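Local coordinates for halogenase PltM (PDB 6BZN), which is a flavin-dependent halogenase that acts on phenolic compounds and is versatile in both substrate and halide, at residues K79-P84 against R363-V368; V393-Q398 against S469-S474; D397-C402 against N414-V419. All coordinates share one frame; numbering follows the deposited sequence.

Interaction 1 (K79-P84 against R363-V368)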
ATOM      1  N   LYS A  79      16.376  -5.540   9.848  1.00 17.43           N
ATOM      2  CA  LYS A  79      17.829  -5.432   9.987  1.00 19.29           C
ATOM      3  C   LYS A  79      18.220  -4.199  10.793  1.00 18.14           C
ATOM      4  O   LYS A  79      19.107  -4.269  11.641  1.00 17.28           O
ATOM      5  CB  LYS A  79      18.511  -5.423   8.616  1.00 22.47           C
ATOM      6  CG  LYS A  79      19.966  -5.882   8.663  1.00 27.63           C
ATOM      7  CD  LYS A  79      20.048  -7.400   8.833  1.00 31.78           C
ATOM      8  CE  LYS A  79      21.472  -7.907   8.964  1.00 37.51           C
ATOM      9  NZ  LYS A  79      21.515  -9.385   8.748  1.00 41.75           N
ATOM     10  N   ARG A  80      17.556  -3.077  10.531  1.00 17.00           N
ATOM     11  CA  ARG A  80      17.814  -1.823  11.254  1.00 17.19           C
ATOM     12  C   ARG A  80      17.620  -1.967  12.765  1.00 17.38           C
ATOM     13  O   ARG A  80      18.349  -1.335  13.528  1.00 17.06           O
ATOM     14  CB  ARG A  80      16.923  -0.700  10.710  1.00 17.20           C
ATOM     15  CG  ARG A  80      16.966   0.624  11.452  1.00 17.18           C
ATOM     16  CD  ARG A  80      18.349   1.240  11.372  1.00 17.01           C
ATOM     17  NE  ARG A  80      18.405   2.513  12.076  1.00 17.27           N
ATOM     18  CZ  ARG A  80      18.513   2.655  13.396  1.00 17.53           C
ATOM     19  NH1 ARG A  80      18.582   1.600  14.197  1.00 17.85           N
ATOM     20  NH2 ARG A  80      18.576   3.884  13.917  1.00 17.10           N
ATOM     21  N   PHE A  81      16.663  -2.789  13.192  1.00 17.51           N
ATOM     22  CA  PHE A  81      16.373  -2.944  14.621  1.00 18.67           C
ATOM     23  C   PHE A  81      16.662  -4.338  15.180  1.00 20.12           C
ATOM     24  O   PHE A  81      16.350  -4.600  16.342  1.00 22.34           O
ATOM     25  CB  PHE A  81      14.930  -2.486  14.918  1.00 18.35           C
ATOM     26  CG  PHE A  81      14.705  -1.036  14.621  1.00 18.19           C
ATOM     27  CD1 PHE A  81      15.176  -0.064  15.490  1.00 18.85           C
ATOM     28  CD2 PHE A  81      14.069  -0.629  13.449  1.00 18.10           C
ATOM     29  CE1 PHE A  81      15.005   1.286  15.208  1.00 19.04           C
ATOM     30  CE2 PHE A  81      13.886   0.717  13.169  1.00 18.28           C
ATOM     31  CZ  PHE A  81      14.358   1.679  14.046  1.00 18.32           C
ATOM     32  N   ASP A  82      17.284  -5.209  14.382  1.00 21.28           N
ATOM     33  CA  ASP A  82      17.648  -6.572  14.808  1.00 23.38           C
ATOM     34  C   ASP A  82      16.436  -7.346  15.356  1.00 21.63           C
ATOM     35  O   ASP A  82      16.479  -7.888  16.456  1.00 21.16           O
ATOM     36  CB  ASP A  82      18.813  -6.547  15.829  1.00 27.70           C
ATOM     37  CG  ASP A  82      19.263  -7.963  16.268  1.00 34.07           C
ATOM     38  OD1 ASP A  82      19.330  -8.871  15.402  1.00 37.41           O
ATOM     39  OD2 ASP A  82      19.529  -8.172  17.490  1.00 42.62           O
ATOM     40  N   ILE A  83      15.349  -7.365  14.588  1.00 18.70           N
ATOM     41  CA  ILE A  83      14.219  -8.212  14.891  1.00 18.22           C
ATOM     42  C   ILE A  83      13.995  -9.122  13.698  1.00 17.51           C
ATOM     43  O   ILE A  83      13.272  -8.758  12.768  1.00 16.96           O
ATOM     44  CB  ILE A  83      12.938  -7.398  15.212  1.00 17.73           C
ATOM     45  CG1 ILE A  83      13.230  -6.373  16.307  1.00 18.54           C
ATOM     46  CG2 ILE A  83      11.847  -8.352  15.653  1.00 17.67           C
ATOM     47  CD1 ILE A  83      12.052  -5.524  16.757  1.00 18.78           C
ATOM     48  N   PRO A  84      14.607 -10.320  13.706  1.00 18.24           N
ATOM     49  CA  PRO A  84      14.441 -11.241  12.571  1.00 17.70           C
ATOM     50  C   PRO A  84      13.010 -11.555  12.116  1.00 17.32           C
ATOM     51  O   PRO A  84      12.783 -11.719  10.912  1.00 16.54           O
ATOM     52  CB  PRO A  84      15.092 -12.538  13.077  1.00 18.89           C
ATOM     53  CG  PRO A  84      16.093 -12.100  14.063  1.00 18.98           C
ATOM     54  CD  PRO A  84      15.627 -10.802  14.658  1.00 18.64           C
ATOM     55  N   ARG A 363      11.664   5.750   8.995  1.00 13.10           N
ATOM     56  CA  ARG A 363      12.154   7.108   9.172  1.00 12.70           C
ATOM     57  C   ARG A 363      11.875   7.668  10.568  1.00 12.56           C
ATOM     58  O   ARG A 363      12.727   8.359  11.127  1.00 12.28           O
ATOM     59  CB  ARG A 363      11.528   8.036   8.136  1.00 13.25           C
ATOM     60  CG  ARG A 363      12.007   7.784   6.722  1.00 13.78           C
ATOM     61  CD  ARG A 363      11.172   8.552   5.725  1.00 14.36           C
ATOM     62  NE  ARG A 363      11.676   8.464   4.351  1.00 15.20           N
ATOM     63  CZ  ARG A 363      12.606   9.261   3.811  1.00 15.54           C
ATOM     64  NH1 ARG A 363      13.200  10.220   4.514  1.00 15.62           N
ATOM     65  NH2 ARG A 363      12.951   9.096   2.537  1.00 16.29           N
ATOM     66  N   LEU A 364      10.689   7.393  11.105  1.00 11.75           N
ATOM     67  CA  LEU A 364      10.261   7.956  12.394  1.00 12.26           C
ATOM     68  C   LEU A 364      10.985   7.357  13.609  1.00 12.49           C
ATOM     69  O   LEU A 364      11.353   8.087  14.540  1.00 12.75           O
ATOM     70  CB  LEU A 364       8.740   7.775  12.560  1.00 11.93           C
ATOM     71  CG  LEU A 364       8.131   8.253  13.883  1.00 12.02           C
ATOM     72  CD1 LEU A 364       8.243   9.758  14.049  1.00 11.81           C
ATOM     73  CD2 LEU A 364       6.681   7.773  13.982  1.00 12.46           C
ATOM     74  N   ALA A 365      11.156   6.036  13.627  1.00 12.90           N
ATOM     75  CA  ALA A 365      11.569   5.340  14.853  1.00 13.46           C
ATOM     76  C   ALA A 365      12.932   5.819  15.387  1.00 14.19           C
ATOM     77  O   ALA A 365      13.044   6.079  16.579  1.00 14.16           O
ATOM     78  CB  ALA A 365      11.535   3.823  14.683  1.00 13.16           C
ATOM     79  N   PRO A 366      13.942   5.999  14.507  1.00 14.62           N
ATOM     80  CA  PRO A 366      15.226   6.528  14.988  1.00 14.77           C
ATOM     81  C   PRO A 366      15.111   7.916  15.586  1.00 15.07           C
ATOM     82  O   PRO A 366      15.828   8.224  16.543  1.00 15.73           O
ATOM     83  CB  PRO A 366      16.093   6.560  13.723  1.00 14.70           C
ATOM     84  CG  PRO A 366      15.503   5.511  12.860  1.00 14.95           C
ATOM     85  CD  PRO A 366      14.026   5.649  13.080  1.00 14.86           C
ATOM     86  N   LYS A 367      14.192   8.731  15.058  1.00 14.52           N
ATOM     87  CA  LYS A 367      13.987  10.080  15.568  1.00 14.58           C
ATOM     88  C   LYS A 367      13.292  10.070  16.920  1.00 14.57           C
ATOM     89  O   LYS A 367      13.587  10.892  17.773  1.00 14.26           O
ATOM     90  CB  LYS A 367      13.213  10.920  14.554  1.00 15.25           C
ATOM     91  CG  LYS A 367      13.934  11.021  13.219  1.00 15.25           C
ATOM     92  CD  LYS A 367      13.131  11.802  12.208  1.00 16.08           C
ATOM     93  CE  LYS A 367      13.769  11.765  10.822  1.00 17.00           C
ATOM     94  NZ  LYS A 367      15.081  12.466  10.824  1.00 17.83           N
ATOM     95  N   VAL A 368      12.347   9.156  17.112  1.00 14.56           N
ATOM     96  CA  VAL A 368      11.672   9.029  18.409  1.00 14.98           C
ATOM     97  C   VAL A 368      12.684   8.565  19.465  1.00 15.72           C
ATOM     98  O   VAL A 368      12.681   9.065  20.595  1.00 15.38           O
ATOM     99  CB  VAL A 368      10.443   8.088  18.306  1.00 14.52           C
ATOM    100  CG1 VAL A 368       9.855   7.769  19.678  1.00 14.51           C
ATOM    101  CG2 VAL A 368       9.385   8.741  17.433  1.00 14.85           C
TER
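Arg80 and Pro366 carry the closest pair of CA atoms, 9.5 Å apart, where helix 68-81 meets helix 352-374 and the space between the backbones is crossed by side chains. Phe81 reaches Ala365 with its far ring atom: CZ lies 3.6 Å from the Ala365 CB. The ring places that same atom 4.1 Å from Pro366 CD, which sits at the ring edge near its plane, and the two side chains cross at about a right angle. With CG anti to the carbonyl carbon (chi1 -63°), the Phe81 ring extends toward the opposite helix, and an alanine suits the spot it meets because a lone methyl lets the ring end come close. Pro366 fits in another way: its nitrogen has no hydrogen to give to the turn before, helix 352-374 is kinked there, and the ring provides a compact apolar surface.

Both helices also border helix 33-44, which follows the first strand of the Rossmann-type dinucleotide-binding fold and begins with the FAD-binding residues Ile33 and Ala34; Val41 of that helix touches Phe81 and Ala365 alike. The contact is therefore indirect to the flavin site, which holds no FAD in this model: the side chains of Ala365 and Ala34 are about 12 Å apart.

Arg80 adds an amphipathic arm. Its CG, anti to the backbone N (chi1 174°), lies over one face of the Phe81 ring, 3.5 Å above its plane and toward the rim; the bend at chi2 (63°) then turns the guanidinium to Pro366. NH2 comes 3.6 Å from Pro366 CG, a van der Waals contact, not a hydrogen bond. The guanidinium charge is met by Asp448 of helix 444-452, to which NH2 makes a salt bridge; the Pro366 side chain also touches Asp448.

Interaction 2 (V393-Q398 against S469-S474)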
ATOM      1  N   VAL A 393       1.879  10.794  -0.340  1.00 11.34           N
ATOM      2  CA  VAL A 393       0.447  10.873  -0.598  1.00 11.89           C
ATOM      3  C   VAL A 393       0.177  11.684  -1.879  1.00 11.93           C
ATOM      4  O   VAL A 393      -0.651  11.292  -2.713  1.00 12.13           O
ATOM      5  CB  VAL A 393      -0.308  11.446   0.629  1.00 12.18           C
ATOM      6  CG1 VAL A 393      -1.772  11.707   0.307  1.00 12.11           C
ATOM      7  CG2 VAL A 393      -0.201  10.468   1.806  1.00 12.30           C
ATOM      8  N   ALA A 394       0.898  12.792  -2.043  1.00 11.85           N
ATOM      9  CA  ALA A 394       0.776  13.607  -3.258  1.00 12.11           C
ATOM     10  C   ALA A 394       1.177  12.805  -4.510  1.00 12.21           C
ATOM     11  O   ALA A 394       0.451  12.790  -5.496  1.00 11.99           O
ATOM     12  CB  ALA A 394       1.617  14.861  -3.149  1.00 12.45           C
ATOM     13  N   THR A 395       2.306  12.110  -4.442  1.00 12.56           N
ATOM     14  CA  THR A 395       2.747  11.265  -5.558  1.00 13.37           C
ATOM     15  C   THR A 395       1.740  10.165  -5.836  1.00 12.80           C
ATOM     16  O   THR A 395       1.404   9.906  -6.980  1.00 12.20           O
ATOM     17  CB  THR A 395       4.130  10.658  -5.287  1.00 14.49           C
ATOM     18  OG1 THR A 395       5.085  11.716  -5.231  1.00 16.07           O
ATOM     19  CG2 THR A 395       4.550   9.676  -6.406  1.00 15.70           C
ATOM     20  N   ASN A 396       1.253   9.534  -4.774  1.00 12.33           N
ATOM     21  CA  ASN A 396       0.268   8.466  -4.868  1.00 12.79           C
ATOM     22  C   ASN A 396      -1.013   8.986  -5.562  1.00 12.57           C
ATOM     23  O   ASN A 396      -1.580   8.310  -6.423  1.00 11.82           O
ATOM     24  CB  ASN A 396       0.006   7.941  -3.441  1.00 13.23           C
ATOM     25  CG  ASN A 396      -0.731   6.607  -3.368  1.00 14.31           C
ATOM     26  OD1 ASN A 396      -1.169   6.006  -4.369  1.00 16.41           O
ATOM     27  ND2 ASN A 396      -0.852   6.120  -2.142  1.00 14.07           N
ATOM     28  N   ASP A 397      -1.415  10.217  -5.222  1.00 12.32           N
ATOM     29  CA  ASP A 397      -2.599  10.857  -5.832  1.00 12.72           C
ATOM     30  C   ASP A 397      -2.420  11.068  -7.344  1.00 12.89           C
ATOM     31  O   ASP A 397      -3.349  10.800  -8.111  1.00 12.21           O
ATOM     32  CB  ASP A 397      -2.876  12.190  -5.154  1.00 13.08           C
ATOM     33  CG  ASP A 397      -4.219  12.801  -5.551  1.00 14.18           C
ATOM     34  OD1 ASP A 397      -5.215  12.071  -5.745  1.00 14.36           O
ATOM     35  OD2 ASP A 397      -4.283  14.050  -5.617  1.00 15.29           O
ATOM     36  N   GLN A 398      -1.248  11.546  -7.771  0.52 13.14           N
ATOM     37  CA  GLN A 398      -0.984  11.712  -9.210  0.52 13.42           C
ATOM     38  C   GLN A 398      -0.922  10.356  -9.904  0.52 12.94           C
ATOM     39  O   GLN A 398      -1.590  10.148 -10.927  0.52 12.66           O
ATOM     40  CB  GLN A 398       0.291  12.520  -9.474  0.52 14.51           C
ATOM     41  CG  GLN A 398       0.142  14.029  -9.287  0.52 15.19           C
ATOM     42  CD  GLN A 398      -0.807  14.678 -10.293  0.52 16.36           C
ATOM     43  OE1 GLN A 398      -0.629  14.556 -11.511  0.52 17.20           O
ATOM     44  NE2 GLN A 398      -1.831  15.365  -9.789  0.52 17.20           N
ATOM     45  N   SER A 469      11.384  13.392 -13.780  1.00 16.65           N
ATOM     46  CA  SER A 469      11.042  14.157 -14.988  1.00 16.64           C
ATOM     47  C   SER A 469      10.022  13.405 -15.865  1.00 15.73           C
ATOM     48  O   SER A 469       9.025  13.996 -16.330  1.00 16.21           O
ATOM     49  CB  SER A 469      12.315  14.471 -15.794  1.00 17.65           C
ATOM     50  OG  SER A 469      11.986  15.034 -17.056  1.00 18.29           O
ATOM     51  N   LEU A 470      10.263  12.115 -16.100  1.00 15.17           N
ATOM     52  CA  LEU A 470       9.307  11.286 -16.837  1.00 15.22           C
ATOM     53  C   LEU A 470       7.947  11.254 -16.143  1.00 15.49           C
ATOM     54  O   LEU A 470       6.915  11.445 -16.792  1.00 15.36           O
ATOM     55  CB  LEU A 470       9.829   9.858 -17.044  1.00 15.75           C
ATOM     56  CG  LEU A 470       8.855   8.826 -17.605  1.00 15.34           C
ATOM     57  CD1 LEU A 470       8.384   9.175 -19.006  1.00 15.54           C
ATOM     58  CD2 LEU A 470       9.516   7.455 -17.576  1.00 15.85           C
ATOM     59  N   PHE A 471       7.952  11.034 -14.822  1.00 15.36           N
ATOM     60  CA  PHE A 471       6.706  10.943 -14.084  1.00 15.36           C
ATOM     61  C   PHE A 471       5.916  12.251 -14.144  1.00 15.61           C
ATOM     62  O   PHE A 471       4.742  12.233 -14.467  1.00 15.36           O
ATOM     63  CB  PHE A 471       6.978  10.532 -12.648  1.00 15.43           C
ATOM     64  CG  PHE A 471       5.736  10.359 -11.820  1.00 15.00           C
ATOM     65  CD1 PHE A 471       4.998   9.203 -11.908  1.00 14.95           C
ATOM     66  CD2 PHE A 471       5.322  11.360 -10.946  1.00 15.05           C
ATOM     67  CE1 PHE A 471       3.870   9.025 -11.134  1.00 15.45           C
ATOM     68  CE2 PHE A 471       4.186  11.190 -10.167  1.00 15.18           C
ATOM     69  CZ  PHE A 471       3.457  10.031 -10.263  1.00 15.27           C
ATOM     70  N   ARG A 472       6.577  13.372 -13.866  1.00 17.52           N
ATOM     71  CA  ARG A 472       5.944  14.698 -13.892  1.00 19.69           C
ATOM     72  C   ARG A 472       5.312  14.989 -15.267  1.00 19.02           C
ATOM     73  O   ARG A 472       4.124  15.322 -15.366  1.00 16.62           O
ATOM     74  CB  ARG A 472       6.987  15.763 -13.500  1.00 23.60           C
ATOM     75  CG  ARG A 472       6.511  17.207 -13.433  1.00 27.82           C
ATOM     76  CD  ARG A 472       7.634  18.180 -13.053  1.00 31.43           C
ATOM     77  NE  ARG A 472       8.884  17.990 -13.812  1.00 34.69           N
ATOM     78  CZ  ARG A 472       9.104  18.382 -15.076  1.00 36.22           C
ATOM     79  NH1 ARG A 472       8.165  19.008 -15.794  1.00 37.88           N
ATOM     80  NH2 ARG A 472      10.285  18.142 -15.638  1.00 36.75           N
ATOM     81  N   GLN A 473       6.094  14.808 -16.328  1.00 17.76           N
ATOM     82  CA  GLN A 473       5.610  15.082 -17.685  1.00 18.26           C
ATOM     83  C   GLN A 473       4.509  14.120 -18.144  1.00 17.11           C
ATOM     84  O   GLN A 473       3.544  14.538 -18.784  1.00 16.64           O
ATOM     85  CB  GLN A 473       6.770  15.095 -18.680  1.00 18.71           C
ATOM     86  CG  GLN A 473       7.748  16.232 -18.440  1.00 19.46           C
ATOM     87  CD  GLN A 473       8.878  16.231 -19.457  1.00 20.80           C
ATOM     88  OE1 GLN A 473      10.018  15.889 -19.145  1.00 23.14           O
ATOM     89  NE2 GLN A 473       8.556  16.577 -20.681  1.00 20.21           N
ATOM     90  N   SER A 474       4.639  12.840 -17.794  1.00 16.72           N
ATOM     91  CA  SER A 474       3.593  11.858 -18.103  1.00 16.33           C
ATOM     92  C   SER A 474       2.263  12.152 -17.405  1.00 15.89           C
ATOM     93  O   SER A 474       1.211  12.002 -18.024  1.00 15.01           O
ATOM     94  CB  SER A 474       4.060  10.439 -17.760  1.00 16.41           C
ATOM     95  OG  SER A 474       5.214  10.118 -18.506  1.00 16.34           O
TER
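Phe471 pushes the CZ/CE2 end of its ring between Thr395 and Gln398 of helix 383-406; CG anti to the backbone N (chi1 -178°) sends the ring out toward that helix. The Thr395 carbonyl O lies at the ring edge, near its plane, 3.9 Å from Phe471 CZ. The Thr395 methyl stands above the plane on one side, near the rim, with CG2 4.0 Å from Phe471 CZ. Threonine serves well here because its two branches divide the work: OG1 hydrogen-bonds to Asn391 O on its own helix, while CG2 is turned to the phenyl ring. One turn further on, Gln398 offers its aliphatic root from the other side of the ring plane, with CB 4.1 Å from Phe471 CZ. This is plain helix-to-helix packing between 383-406 and 465-483 in the helical C-terminal part of the protein, away from the annotated sites. Without the ring, as with an alanine here, a gap is likely to open between the helices, leaving the Thr395 methyl and Gln398 CB without the surface they pack on. On the phenylalanine's helix, the Ser474 hydroxyl donates to Leu470 O, 2.8 Å from OG.

Interaction 3 (D397-C402 against N414-V419)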
ATOM      1  N   ASP A 397      -1.415  10.217  -5.222  1.00 12.32           N
ATOM      2  CA  ASP A 397      -2.599  10.857  -5.832  1.00 12.72           C
ATOM      3  C   ASP A 397      -2.420  11.068  -7.344  1.00 12.89           C
ATOM      4  O   ASP A 397      -3.349  10.800  -8.111  1.00 12.21           O
ATOM      5  CB  ASP A 397      -2.876  12.190  -5.154  1.00 13.08           C
ATOM      6  CG  ASP A 397      -4.219  12.801  -5.551  1.00 14.18           C
ATOM      7  OD1 ASP A 397      -5.215  12.071  -5.745  1.00 14.36           O
ATOM      8  OD2 ASP A 397      -4.283  14.050  -5.617  1.00 15.29           O
ATOM      9  N   GLN A 398      -1.248  11.546  -7.771  0.52 13.14           N
ATOM     10  CA  GLN A 398      -0.984  11.712  -9.210  0.52 13.42           C
ATOM     11  C   GLN A 398      -0.922  10.356  -9.904  0.52 12.94           C
ATOM     12  O   GLN A 398      -1.590  10.148 -10.927  0.52 12.66           O
ATOM     13  CB  GLN A 398       0.291  12.520  -9.474  0.52 14.51           C
ATOM     14  CG  GLN A 398       0.142  14.029  -9.287  0.52 15.19           C
ATOM     15  CD  GLN A 398      -0.807  14.678 -10.293  0.52 16.36           C
ATOM     16  OE1 GLN A 398      -0.629  14.556 -11.511  0.52 17.20           O
ATOM     17  NE2 GLN A 398      -1.831  15.365  -9.789  0.52 17.20           N
ATOM     18  N   LEU A 399      -0.177   9.417  -9.322  1.00 12.56           N
ATOM     19  CA  LEU A 399      -0.084   8.082  -9.911  1.00 12.36           C
ATOM     20  C   LEU A 399      -1.458   7.468 -10.162  1.00 11.87           C
ATOM     21  O   LEU A 399      -1.737   6.984 -11.267  1.00 11.66           O
ATOM     22  CB  LEU A 399       0.750   7.157  -9.030  1.00 12.59           C
ATOM     23  CG  LEU A 399       0.761   5.667  -9.387  1.00 13.40           C
ATOM     24  CD1 LEU A 399       1.455   5.436 -10.727  1.00 13.63           C
ATOM     25  CD2 LEU A 399       1.407   4.849  -8.288  1.00 13.62           C
ATOM     26  N   VAL A 400      -2.316   7.522  -9.152  1.00 11.22           N
ATOM     27  CA  VAL A 400      -3.579   6.820  -9.192  1.00 11.31           C
ATOM     28  C   VAL A 400      -4.580   7.568 -10.069  1.00 11.42           C
ATOM     29  O   VAL A 400      -5.232   6.950 -10.896  1.00 11.34           O
ATOM     30  CB  VAL A 400      -4.145   6.555  -7.775  1.00 11.07           C
ATOM     31  CG1 VAL A 400      -5.594   6.096  -7.841  1.00 11.08           C
ATOM     32  CG2 VAL A 400      -3.298   5.510  -7.068  1.00 10.85           C
ATOM     33  N   SER A 401      -4.700   8.880  -9.901  1.00 12.07           N
ATOM     34  CA  SER A 401      -5.627   9.654 -10.725  1.00 12.58           C
ATOM     35  C   SER A 401      -5.297   9.496 -12.213  1.00 13.03           C
ATOM     36  O   SER A 401      -6.184   9.256 -13.033  1.00 13.13           O
ATOM     37  CB  SER A 401      -5.656  11.132 -10.325  1.00 13.01           C
ATOM     38  OG  SER A 401      -4.391  11.757 -10.484  1.00 14.05           O
ATOM     39  N   CYS A 402      -4.019   9.598 -12.564  1.00 13.25           N
ATOM     40  CA  CYS A 402      -3.616   9.408 -13.970  1.00 12.97           C
ATOM     41  C   CYS A 402      -3.882   7.971 -14.455  1.00 12.51           C
ATOM     42  O   CYS A 402      -4.240   7.772 -15.615  1.00 12.31           O
ATOM     43  CB  CYS A 402      -2.158   9.814 -14.173  1.00 13.88           C
ATOM     44  SG  CYS A 402      -1.898  11.594 -13.927  1.00 15.00           S
ATOM     45  N   ASN A 414      -1.509   0.172 -21.618  1.00 13.39           N
ATOM     46  CA  ASN A 414      -0.253  -0.531 -21.870  1.00 13.56           C
ATOM     47  C   ASN A 414       0.915   0.455 -21.866  1.00 13.13           C
ATOM     48  O   ASN A 414       1.917   0.223 -21.183  1.00 12.70           O
ATOM     49  CB  ASN A 414      -0.365  -1.329 -23.191  1.00 14.19           C
ATOM     50  CG  ASN A 414       0.897  -2.089 -23.545  1.00 14.44           C
ATOM     51  OD1 ASN A 414       1.767  -2.335 -22.715  1.00 14.18           O
ATOM     52  ND2 ASN A 414       1.001  -2.465 -24.822  1.00 15.65           N
ATOM     53  N   VAL A 415       0.778   1.580 -22.576  1.00 13.16           N
ATOM     54  CA  VAL A 415       1.845   2.577 -22.583  1.00 13.20           C
ATOM     55  C   VAL A 415       2.031   3.160 -21.170  1.00 12.75           C
ATOM     56  O   VAL A 415       3.151   3.226 -20.653  1.00 11.97           O
ATOM     57  CB  VAL A 415       1.603   3.716 -23.601  1.00 13.73           C
ATOM     58  CG1 VAL A 415       2.766   4.676 -23.573  1.00 14.07           C
ATOM     59  CG2 VAL A 415       1.466   3.158 -25.025  1.00 14.24           C
ATOM     60  N   TRP A 416       0.918   3.559 -20.557  1.00 12.67           N
ATOM     61  CA  TRP A 416       0.957   4.184 -19.228  1.00 12.59           C
ATOM     62  C   TRP A 416       1.614   3.320 -18.145  1.00 12.73           C
ATOM     63  O   TRP A 416       2.389   3.844 -17.341  1.00 12.92           O
ATOM     64  CB  TRP A 416      -0.441   4.637 -18.774  1.00 13.04           C
ATOM     65  CG  TRP A 416      -0.474   5.000 -17.322  1.00 13.12           C
ATOM     66  CD1 TRP A 416      -0.955   4.238 -16.311  1.00 13.58           C
ATOM     67  CD2 TRP A 416       0.071   6.172 -16.720  1.00 13.88           C
ATOM     68  NE1 TRP A 416      -0.810   4.888 -15.111  1.00 13.65           N
ATOM     69  CE2 TRP A 416      -0.165   6.076 -15.334  1.00 14.16           C
ATOM     70  CE3 TRP A 416       0.715   7.312 -17.218  1.00 14.35           C
ATOM     71  CZ2 TRP A 416       0.220   7.071 -14.441  1.00 14.40           C
ATOM     72  CZ3 TRP A 416       1.088   8.309 -16.329  1.00 14.63           C
ATOM     73  CH2 TRP A 416       0.845   8.172 -14.949  1.00 14.50           C
ATOM     74  N   HIS A 417       1.330   2.021 -18.124  1.00 12.80           N
ATOM     75  CA  HIS A 417       1.816   1.171 -17.027  1.00 13.09           C
ATOM     76  C   HIS A 417       3.341   1.141 -16.936  1.00 12.89           C
ATOM     77  O   HIS A 417       3.877   0.939 -15.860  1.00 12.84           O
ATOM     78  CB  HIS A 417       1.188  -0.232 -17.037  1.00 13.56           C
ATOM     79  CG  HIS A 417       2.040  -1.312 -17.626  1.00 14.07           C
ATOM     80  ND1 HIS A 417       2.203  -1.475 -18.986  1.00 14.54           N
ATOM     81  CD2 HIS A 417       2.720  -2.328 -17.044  1.00 14.78           C
ATOM     82  CE1 HIS A 417       2.969  -2.527 -19.214  1.00 14.43           C
ATOM     83  NE2 HIS A 417       3.291  -3.067 -18.052  1.00 15.26           N
ATOM     84  N   ARG A 418       4.024   1.407 -18.051  1.00 12.72           N
ATOM     85  CA  ARG A 418       5.486   1.486 -18.074  1.00 13.45           C
ATOM     86  C   ARG A 418       6.038   2.680 -17.311  1.00 12.97           C
ATOM     87  O   ARG A 418       7.173   2.633 -16.869  1.00 13.28           O
ATOM     88  CB  ARG A 418       6.000   1.505 -19.524  1.00 13.79           C
ATOM     89  CG  ARG A 418       5.660   0.229 -20.281  1.00 14.14           C
ATOM     90  CD  ARG A 418       5.092   0.495 -21.671  1.00 14.56           C
ATOM     91  NE  ARG A 418       4.488  -0.731 -22.183  1.00 15.13           N
ATOM     92  CZ  ARG A 418       5.151  -1.770 -22.697  1.00 16.17           C
ATOM     93  NH1 ARG A 418       6.479  -1.740 -22.859  1.00 17.30           N
ATOM     94  NH2 ARG A 418       4.482  -2.854 -23.058  1.00 16.39           N
ATOM     95  N   VAL A 419       5.244   3.740 -17.160  1.00 13.12           N
ATOM     96  CA  VAL A 419       5.624   4.894 -16.323  1.00 12.79           C
ATOM     97  C   VAL A 419       5.664   4.465 -14.845  1.00 12.48           C
ATOM     98  O   VAL A 419       6.673   4.656 -14.155  1.00 12.28           O
ATOM     99  CB  VAL A 419       4.678   6.097 -16.559  1.00 13.22           C
ATOM    100  CG1 VAL A 419       4.982   7.258 -15.616  1.00 13.68           C
ATOM    101  CG2 VAL A 419       4.775   6.565 -18.005  1.00 13.57           C
TER
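Two helices that follow each other in the chain, 383-406 and 410-441, double back as a helical hairpin, and Trp416 reaches across from one to the other. Its six-membered ring meets Cys402 most closely, with Trp416 CH2 3.5 Å from Cys402 CB. The indole stands with CG anti to the backbone N (chi1 168°), which carries the benzo end across to the other helix. Cys402 is small enough to admit so broad a ring: its carbonyl group lies over one face, and its sulfur forms an oblique sulfur-aromatic contact, SG being 5.3 Å from the centroid of the Trp416 six-membered ring and 44° off the ring normal. The opposite face is covered toward its rim by Val419 CB, one turn along the tryptophan's own helix. Leu399 approaches at the border of the ring: its carbonyl O lies near the ring plane, 3.7 Å from Trp416 CZ2, and its methyl CD1 packs 4.2 Å from that same carbon. The indole N-H is not left over, since NE1 hydrogen-bonds to Ser403 OG, which also bonds to Leu399 O, so Ser403 OG joins the Trp416 N-H to the Leu399 carbonyl.

On the side of helix 410-441 turned from this packing, Arg418 grips Asn414 side-on, NH2 to OD1 and NE to the backbone O. Both arginine bonds lie in the guanidinium plane and would fix its rotation, although NE stands above the carbonyl plane of Asn414. Arg418 NH2 also bonds to Asn516 O, and NH1 to Tyr511 O.

Around the hairpin, helix 465-483 touches Cys402 through Cys475, helix 488-502 packs against Val415, and Val127 of strand 126-131 meets Asn414 and His417.

Overall arrangement
Read from the N terminus, interaction 1 comes first, joining helix 68-81 to helix 352-374 across 278 intervening residues that include most of the strands. It closes before interactions 2 and 3 begin. Both of these start from helix 383-406 and share Asp397 and Gln398. Interaction 3 closes the short span of 11 residues between its segments, at the turn of the hairpin, and this span falls within the 70-residue one that interaction 2 closes at helix 465-483. Their centres are 8 Å apart and they touch, Ser474 CB packing 3.9 Å from Trp416 CZ3, so three helices form one cluster. Interaction 1 stands apart, its centre 29 Å from that of interaction 2, beside the Rossmann-type part.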